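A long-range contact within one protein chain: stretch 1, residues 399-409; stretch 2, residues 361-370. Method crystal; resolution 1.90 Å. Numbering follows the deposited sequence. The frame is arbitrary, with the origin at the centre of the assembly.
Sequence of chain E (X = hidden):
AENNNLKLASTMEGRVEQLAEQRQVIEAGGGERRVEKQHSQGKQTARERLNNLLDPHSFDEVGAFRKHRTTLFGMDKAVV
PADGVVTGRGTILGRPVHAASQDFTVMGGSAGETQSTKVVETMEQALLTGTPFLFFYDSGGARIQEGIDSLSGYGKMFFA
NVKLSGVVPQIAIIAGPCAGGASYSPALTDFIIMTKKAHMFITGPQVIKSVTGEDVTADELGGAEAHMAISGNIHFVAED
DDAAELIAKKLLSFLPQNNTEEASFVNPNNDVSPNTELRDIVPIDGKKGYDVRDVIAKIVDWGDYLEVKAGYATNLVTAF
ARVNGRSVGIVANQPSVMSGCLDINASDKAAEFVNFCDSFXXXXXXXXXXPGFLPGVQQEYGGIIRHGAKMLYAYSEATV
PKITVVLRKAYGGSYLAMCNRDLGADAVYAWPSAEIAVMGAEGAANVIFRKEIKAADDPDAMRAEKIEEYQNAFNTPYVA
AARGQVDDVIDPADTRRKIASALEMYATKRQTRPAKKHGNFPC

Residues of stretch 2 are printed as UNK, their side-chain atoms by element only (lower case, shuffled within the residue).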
# COMPACT_ATOMS: atom_id res chain seq x y z
N THR E 399 -10.71 -3.15 -17.38
CA THR E 399 -9.28 -2.94 -17.58
C THR E 399 -8.58 -4.12 -18.28
O THR E 399 -7.38 -4.07 -18.57
CB THR E 399 -8.56 -2.64 -16.24
OG1 THR E 399 -8.80 -3.71 -15.32
CG2 THR E 399 -9.08 -1.32 -15.63
N VAL E 400 -9.33 -5.19 -18.56
CA VAL E 400 -8.74 -6.32 -19.27
C VAL E 400 -8.51 -5.85 -20.71
O VAL E 400 -9.02 -4.80 -21.11
CB VAL E 400 -9.69 -7.55 -19.34
CG1 VAL E 400 -9.84 -8.20 -17.96
CG2 VAL E 400 -11.06 -7.14 -19.88
N PRO E 401 -7.74 -6.61 -21.49
CA PRO E 401 -7.50 -6.22 -22.89
C PRO E 401 -8.87 -6.18 -23.57
O PRO E 401 -9.71 -7.05 -23.34
CB PRO E 401 -6.64 -7.37 -23.43
CG PRO E 401 -5.82 -7.75 -22.22
CD PRO E 401 -6.85 -7.71 -21.09
N LYS E 402 -9.11 -5.15 -24.38
CA LYS E 402 -10.37 -5.01 -25.11
C LYS E 402 -10.03 -4.84 -26.58
O LYS E 402 -9.39 -3.87 -26.97
CB LYS E 402 -11.14 -3.80 -24.58
CG LYS E 402 -11.70 -4.04 -23.16
CD LYS E 402 -12.37 -2.80 -22.56
CE LYS E 402 -11.37 -1.74 -22.19
NZ LYS E 402 -11.99 -0.52 -21.62
N ILE E 403 -10.45 -5.80 -27.40
CA ILE E 403 -10.17 -5.78 -28.84
C ILE E 403 -11.47 -5.77 -29.62
O ILE E 403 -12.34 -6.63 -29.41
CB ILE E 403 -9.37 -7.03 -29.26
CG1 ILE E 403 -8.16 -7.21 -28.34
CG2 ILE E 403 -8.98 -6.90 -30.73
CD1 ILE E 403 -7.13 -6.11 -28.44
N THR E 404 -11.59 -4.83 -30.54
CA THR E 404 -12.82 -4.67 -31.29
C THR E 404 -12.64 -4.72 -32.82
O THR E 404 -11.79 -4.05 -33.38
CB THR E 404 -13.49 -3.34 -30.89
OG1 THR E 404 -13.89 -3.41 -29.51
CG2 THR E 404 -14.69 -3.03 -31.77
N VAL E 405 -13.46 -5.53 -33.47
CA VAL E 405 -13.43 -5.67 -34.91
C VAL E 405 -14.78 -5.21 -35.45
O VAL E 405 -15.83 -5.76 -35.09
CB VAL E 405 -13.17 -7.15 -35.33
CG1 VAL E 405 -13.14 -7.27 -36.85
CG2 VAL E 405 -11.84 -7.63 -34.75
N VAL E 406 -14.76 -4.19 -36.31
CA VAL E 406 -16.00 -3.69 -36.89
C VAL E 406 -16.26 -4.38 -38.22
O VAL E 406 -15.53 -4.14 -39.19
CB VAL E 406 -15.94 -2.16 -37.10
CG1 VAL E 406 -17.27 -1.67 -37.66
CG2 VAL E 406 -15.63 -1.47 -35.78
N LEU E 407 -17.29 -5.22 -38.26
CA LEU E 407 -17.66 -5.98 -39.45
C LEU E 407 -18.46 -5.16 -40.45
O LEU E 407 -18.19 -5.20 -41.65
CB LEU E 407 -18.51 -7.21 -39.07
CG LEU E 407 -17.97 -8.14 -37.97
CD1 LEU E 407 -18.93 -9.31 -37.80
CD2 LEU E 407 -16.58 -8.65 -38.33
N ARG E 408 -19.45 -4.42 -39.97
CA ARG E 408 -20.27 -3.65 -40.89
C ARG E 408 -20.84 -2.39 -40.24
O ARG E 408 -20.10 -1.44 -39.98
CB ARG E 408 -21.38 -4.56 -41.45
CG ARG E 408 -22.01 -4.07 -42.74
CD ARG E 408 -22.74 -5.22 -43.47
NE ARG E 408 -23.79 -5.83 -42.65
CZ ARG E 408 -24.71 -6.67 -43.13
NH1 ARG E 408 -24.70 -7.01 -44.42
NH2 ARG E 408 -25.66 -7.16 -42.33
N LYS E 409 -22.15 -2.38 -39.97
CA LYS E 409 -22.77 -1.21 -39.36
C LYS E 409 -22.20 -0.93 -37.96
O LYS E 409 -21.97 -1.85 -37.18
CB LYS E 409 -24.29 -1.41 -39.22
CG LYS E 409 -25.06 -1.54 -40.52
CD LYS E 409 -24.97 -0.27 -41.36
CE LYS E 409 -25.97 -0.31 -42.52
NZ LYS E 409 -25.83 -1.54 -43.36
N UNK E 361 -10.13 -11.37 -15.23
CA UNK E 361 -9.04 -11.19 -16.18
C UNK E 361 -9.13 -11.87 -17.54
O UNK E 361 -8.11 -12.29 -18.09
c UNK E 361 -7.75 -11.62 -15.47
c UNK E 361 -7.69 -11.11 -14.04
n UNK E 361 -7.54 -12.02 -13.08
o UNK E 361 -7.78 -9.90 -13.80
N UNK E 362 -10.34 -11.95 -18.07
CA UNK E 362 -10.60 -12.57 -19.38
C UNK E 362 -10.75 -11.45 -20.43
O UNK E 362 -11.68 -10.64 -20.34
c UNK E 362 -12.28 -13.94 -20.70
c UNK E 362 -11.91 -13.39 -19.32
c UNK E 362 -11.76 -14.50 -18.27
c UNK E 362 -13.01 -15.33 -18.08
N UNK E 363 -9.84 -11.38 -21.43
CA UNK E 363 -9.94 -10.33 -22.45
C UNK E 363 -11.30 -10.37 -23.15
O UNK E 363 -11.93 -11.42 -23.25
c UNK E 363 -7.79 -11.33 -22.55
c UNK E 363 -8.66 -12.23 -21.67
c UNK E 363 -8.81 -10.66 -23.43
N UNK E 364 -11.71 -9.21 -23.66
CA UNK E 364 -12.98 -9.05 -24.34
C UNK E 364 -12.80 -8.71 -25.81
O UNK E 364 -12.13 -7.74 -26.16
c UNK E 364 -15.64 -9.16 -22.54
c UNK E 364 -14.62 -7.17 -21.40
c UNK E 364 -13.78 -7.93 -23.64
c UNK E 364 -14.38 -8.37 -22.29
N UNK E 365 -13.44 -9.51 -26.65
CA UNK E 365 -13.38 -9.33 -28.10
C UNK E 365 -14.77 -9.02 -28.63
O UNK E 365 -15.71 -9.79 -28.43
c UNK E 365 -12.85 -10.62 -28.79
c UNK E 365 -11.44 -10.92 -28.29
c UNK E 365 -12.85 -10.44 -30.31
N UNK E 366 -14.90 -7.87 -29.28
CA UNK E 366 -16.17 -7.43 -29.86
C UNK E 366 -16.19 -7.57 -31.38
O UNK E 366 -15.20 -7.26 -32.05
c UNK E 366 -16.73 -5.62 -28.06
o UNK E 366 -15.72 -6.78 -26.22
c UNK E 366 -16.43 -5.94 -29.53
n UNK E 366 -14.42 -5.34 -27.36
c UNK E 366 -15.58 -5.96 -27.13
N UNK E 367 -17.33 -8.04 -31.90
CA UNK E 367 -17.54 -8.15 -33.35
C UNK E 367 -18.76 -7.25 -33.57
O UNK E 367 -19.86 -7.55 -33.11
c UNK E 367 -17.84 -9.59 -33.76
c UNK E 367 -15.41 -10.16 -34.08
c UNK E 367 -16.73 -10.59 -33.44
c UNK E 367 -17.16 -11.98 -33.94
N UNK E 368 -18.54 -6.14 -34.27
CA UNK E 368 -19.58 -5.14 -34.46
C UNK E 368 -20.31 -5.02 -35.80
O UNK E 368 -19.69 -4.92 -36.86
c UNK E 368 -20.14 -2.68 -34.16
c UNK E 368 -18.39 -3.75 -32.71
c UNK E 368 -19.02 -3.73 -34.10
N UNK E 369 -21.64 -5.01 -35.72
CA UNK E 369 -22.53 -4.82 -36.86
C UNK E 369 -23.85 -4.42 -36.21
O UNK E 369 -24.76 -5.23 -36.09
o UNK E 369 -23.84 -4.72 -39.21
o UNK E 369 -23.39 -6.78 -39.85
c UNK E 369 -22.70 -6.11 -37.66
c UNK E 369 -23.36 -5.86 -39.01
N UNK E 370 -23.93 -3.17 -35.77
CA UNK E 370 -25.10 -2.67 -35.06
C UNK E 370 -25.60 -1.35 -35.67
O UNK E 370 -24.84 -0.38 -35.78
c UNK E 370 -24.77 -2.51 -33.54
c UNK E 370 -23.64 -1.49 -33.34
c UNK E 370 -26.02 -2.13 -32.74
O HOH W 1 -26.23 -4.96 -40.30

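Position 361 has two side-chain carbons, the second carrying one oxygen and one nitrogen, an amide. Its CA-to-CB bond points away from stretch 1, and its CA lies 3.6 Å from V400 CG1. It is N361. Position 362 has four carbons forked at the first, one arm two carbons long. It too points away, offering V400 mainly its carbonyl: O sits 3.6 Å from V400 CG2 and has no polar partner in the model. This is I362.

At 363 three carbons close a ring onto the backbone nitrogen. CB packs 3.9 Å from P401 CB, and CA makes a C-H...O contact with P401 O at 3.4 Å. It is P363. Position 364 has four carbons forked at the second, with one tip against V400. It is L364, its CD1 3.9 Å from V400 CG2. Here the ladder starts, L364 N donating to P401 O at 3.0 Å and L364 O accepting from I403 N at 2.9 Å.

Position 365, one carbon carrying two, lies on the same face as I403, and its CA approaches I403 O at 3.2 Å. It is V365. Position 366 has three carbons, the third bearing an oxygen and a nitrogen, and its end reaches T404. It is Q366, and NE2 donates to T404 OG1 at 2.9 Å, a polar pairing of bridge partners. Its backbone N reaches I403 O and its O receives V405 N, both at 2.8 Å.

Position 367 again has four carbons forked at the second, packed on V405 and L407. It is L367, with CD2 4.0 Å from V405 CB and CB 4.2 Å from L407 CD1. Position 368, one carbon carrying two, touches T404, V406 and K409. It is V368. Its N donates to V405 O at 2.9 Å, while its O takes both L407 N at 2.8 Å and R408 N at 3.2 Å, where stretch 1 turns.

Position 369 has two carbons, the second carrying two oxygens that reach R408 and K409. It is D369: OD2 forms a salt bridge with R408 NE at 3.0 Å, and OD1 accepts K409 N at the same distance. A water donates to OD1 and is weakly bound by R408 NH2. Position 370, one carbon carrying two, points away, but its N donates to K409 O at 2.8 Å. It is V370.

The rule is a parallel ladder from K402–L364 to V406–V368, with I403, V405, V365 and L367 on one face and the alternate residues on the other. Backbone hydrogen bonds run the length of the ladder, and a carboxylate secures the corner beyond it.

Stretch 2, residues 361-370: NIPLVQLVDV
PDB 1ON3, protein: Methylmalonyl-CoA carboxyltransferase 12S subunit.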